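Long-range contact in inositol dehydrogenase (Lactobacillus casei, PDB 4MKX), which probably oxidises scyllo-inositol with NAD as cofactor, as a sugar alcohol dehydrogenase of the Gfo/Idh/MocA family: residues 134-139 / 312-317. Residues are numbered along the deposited sequence; the frame is centred on the assembly and turned at random.
Sequences KFQLGF and QAFVNS
Lys134 and Gln136 meet Ser317 and Phe314 where helix 304-319, from late in the chain, packs on strand 135-137, an outermost strand of the parallel sheet of the N-terminal Rossmann fold. Van der Waals packing in this buried contact begins with the aliphatic chain of Lys134, which is bent at chi2 (-54°). The chain runs past Ser317, with CG 3.7 Å from Ser317 OG and CE 3.3 Å from Ser317 O. Its NZ donates a hydrogen bond to Asn321, just beyond the helix. An alanine here would probably remove the packing of CG and CE on Ser317 and leave Asn321 OD1 without its ammonium partner. Gln136 and Phe314 pack likewise, through an amide and a ring whose planes are 73° apart. With CG anti to the backbone N (chi1 -173°) and the chain extended beyond it, Gln136 reaches the start of the Phe314 side chain: OE1 lies 3.4 Å from Phe314 CB and near the plane of the ring, at its edge, 3.6 Å from CD1. Elsewhere the ring meets that of Phe85, of the same sheet, nearly perpendicularly. A water links the two segments, donating to both Gln136 OE1 and Ser317 OG. That hydroxyl in turn donates back within the helix, Ser317 OG lying 2.6 Å from Phe314 O.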
loop_
_atom_site.group_PDB
_atom_site.type_symbol
_atom_site.label_atom_id
_atom_site.label_comp_id
_atom_site.label_asym_id
_atom_site.label_seq_id
_atom_site.Cartn_x
_atom_site.Cartn_y
_atom_site.Cartn_z
ATOM N N LYS A 134 19.819 -6.809 38.400
ATOM C CA LYS A 134 19.458 -6.675 37.000
ATOM C C LYS A 134 20.022 -5.385 36.428
ATOM O O LYS A 134 19.978 -4.341 37.081
ATOM C CB LYS A 134 17.932 -6.671 36.863
ATOM C CG LYS A 134 17.267 -7.945 37.355
ATOM C CD LYS A 134 17.872 -9.165 36.686
ATOM C CE LYS A 134 17.368 -10.446 37.323
ATOM N NZ LYS A 134 18.232 -11.612 36.980
ATOM N N PHE A 135 20.536 -5.447 35.200
ATOM C CA PHE A 135 20.933 -4.233 34.495
ATOM C C PHE A 135 20.358 -4.302 33.088
ATOM O O PHE A 135 20.541 -5.301 32.397
ATOM C CB PHE A 135 22.459 -4.089 34.422
ATOM C CG PHE A 135 22.905 -2.983 33.521
ATOM C CD1 PHE A 135 22.848 -1.661 33.940
ATOM C CD2 PHE A 135 23.353 -3.263 32.238
ATOM C CE1 PHE A 135 23.232 -0.630 33.092
ATOM C CE2 PHE A 135 23.737 -2.246 31.385
ATOM C CZ PHE A 135 23.688 -0.927 31.814
ATOM N N GLN A 136 19.654 -3.247 32.680
ATOM C CA GLN A 136 18.983 -3.241 31.384
ATOM C C GLN A 136 19.162 -1.900 30.693
ATOM O O GLN A 136 18.946 -0.843 31.297
ATOM C CB GLN A 136 17.490 -3.557 31.572
ATOM C CG GLN A 136 16.715 -3.748 30.269
ATOM C CD GLN A 136 15.304 -4.242 30.507
ATOM O OE1 GLN A 136 15.042 -4.980 31.458
ATOM N NE2 GLN A 136 14.379 -3.825 29.651
ATOM N N LEU A 137 19.546 -1.943 29.412
ATOM C CA LEU A 137 19.665 -0.737 28.598
ATOM C C LEU A 137 18.420 -0.520 27.750
ATOM O O LEU A 137 17.846 -1.484 27.253
ATOM C CB LEU A 137 20.877 -0.850 27.677
ATOM C CG LEU A 137 22.175 -0.570 28.412
ATOM C CD1 LEU A 137 23.353 -1.120 27.617
ATOM C CD2 LEU A 137 22.303 0.928 28.612
ATOM N N GLY A 138 18.025 0.742 27.575
ATOM C CA GLY A 138 16.775 1.065 26.888
ATOM C C GLY A 138 16.754 0.960 25.367
ATOM O O GLY A 138 16.322 1.891 24.683
ATOM N N PHE A 139 17.198 -0.167 24.825
ATOM C CA PHE A 139 17.060 -0.397 23.382
ATOM C C PHE A 139 15.640 -0.883 23.079
ATOM O O PHE A 139 15.394 -2.084 22.916
ATOM C CB PHE A 139 18.118 -1.399 22.903
ATOM C CG PHE A 139 19.519 -0.840 22.905
ATOM C CD1 PHE A 139 19.791 0.363 22.278
ATOM C CD2 PHE A 139 20.549 -1.501 23.566
ATOM C CE1 PHE A 139 21.076 0.897 22.281
ATOM C CE2 PHE A 139 21.837 -0.976 23.574
ATOM C CZ PHE A 139 22.097 0.226 22.931
ATOM N N GLN A 312 7.843 -3.064 31.447
ATOM C CA GLN A 312 7.251 -4.229 32.099
ATOM C C GLN A 312 8.247 -5.376 32.158
ATOM O O GLN A 312 8.306 -6.109 33.153
ATOM C CB GLN A 312 5.971 -4.672 31.384
ATOM C CG GLN A 312 5.146 -5.689 32.180
ATOM C CD GLN A 312 4.568 -5.101 33.465
ATOM O OE1 GLN A 312 3.652 -4.279 33.423
ATOM N NE2 GLN A 312 5.102 -5.523 34.614
ATOM N N ALA A 313 9.044 -5.526 31.105
ATOM C CA ALA A 313 10.044 -6.582 31.083
ATOM C C ALA A 313 11.086 -6.385 32.188
ATOM O O ALA A 313 11.552 -7.352 32.788
ATOM C CB ALA A 313 10.718 -6.655 29.715
ATOM N N PHE A 314 11.453 -5.134 32.452
ATOM C CA PHE A 314 12.424 -4.848 33.504
ATOM C C PHE A 314 11.864 -5.237 34.868
ATOM O O PHE A 314 12.526 -5.926 35.651
ATOM C CB PHE A 314 12.830 -3.376 33.462
ATOM C CG PHE A 314 13.714 -2.955 34.602
ATOM C CD1 PHE A 314 15.043 -3.370 34.669
ATOM C CD2 PHE A 314 13.219 -2.122 35.587
ATOM C CE1 PHE A 314 15.858 -2.972 35.727
ATOM C CE2 PHE A 314 14.025 -1.720 36.646
ATOM C CZ PHE A 314 15.351 -2.138 36.706
ATOM N N VAL A 315 10.631 -4.820 35.134
ATOM C CA VAL A 315 9.966 -5.146 36.395
ATOM C C VAL A 315 9.812 -6.656 36.582
ATOM O O VAL A 315 10.108 -7.185 37.659
ATOM C CB VAL A 315 8.607 -4.428 36.516
ATOM C CG1 VAL A 315 7.819 -4.958 37.710
ATOM C CG2 VAL A 315 8.815 -2.929 36.648
ATOM N N ASN A 316 9.358 -7.349 35.540
ATOM C CA ASN A 316 9.222 -8.804 35.597
ATOM C C ASN A 316 10.556 -9.534 35.756
ATOM O O ASN A 316 10.605 -10.607 36.352
ATOM C CB ASN A 316 8.474 -9.342 34.374
ATOM C CG ASN A 316 7.050 -8.828 34.288
ATOM O OD1 ASN A 316 6.538 -8.216 35.220
ATOM N ND2 ASN A 316 6.406 -9.068 33.156
ATOM N N SER A 317 11.633 -8.961 35.217
ATOM C CA SER A 317 12.954 -9.588 35.314
ATOM C C SER A 317 13.419 -9.677 36.764
ATOM O O SER A 317 14.098 -10.628 37.154
ATOM C CB SER A 317 13.999 -8.841 34.467
ATOM O OG SER A 317 14.420 -7.634 35.084
HETATM O O HOH W 1 16.427 -6.519 33.401
#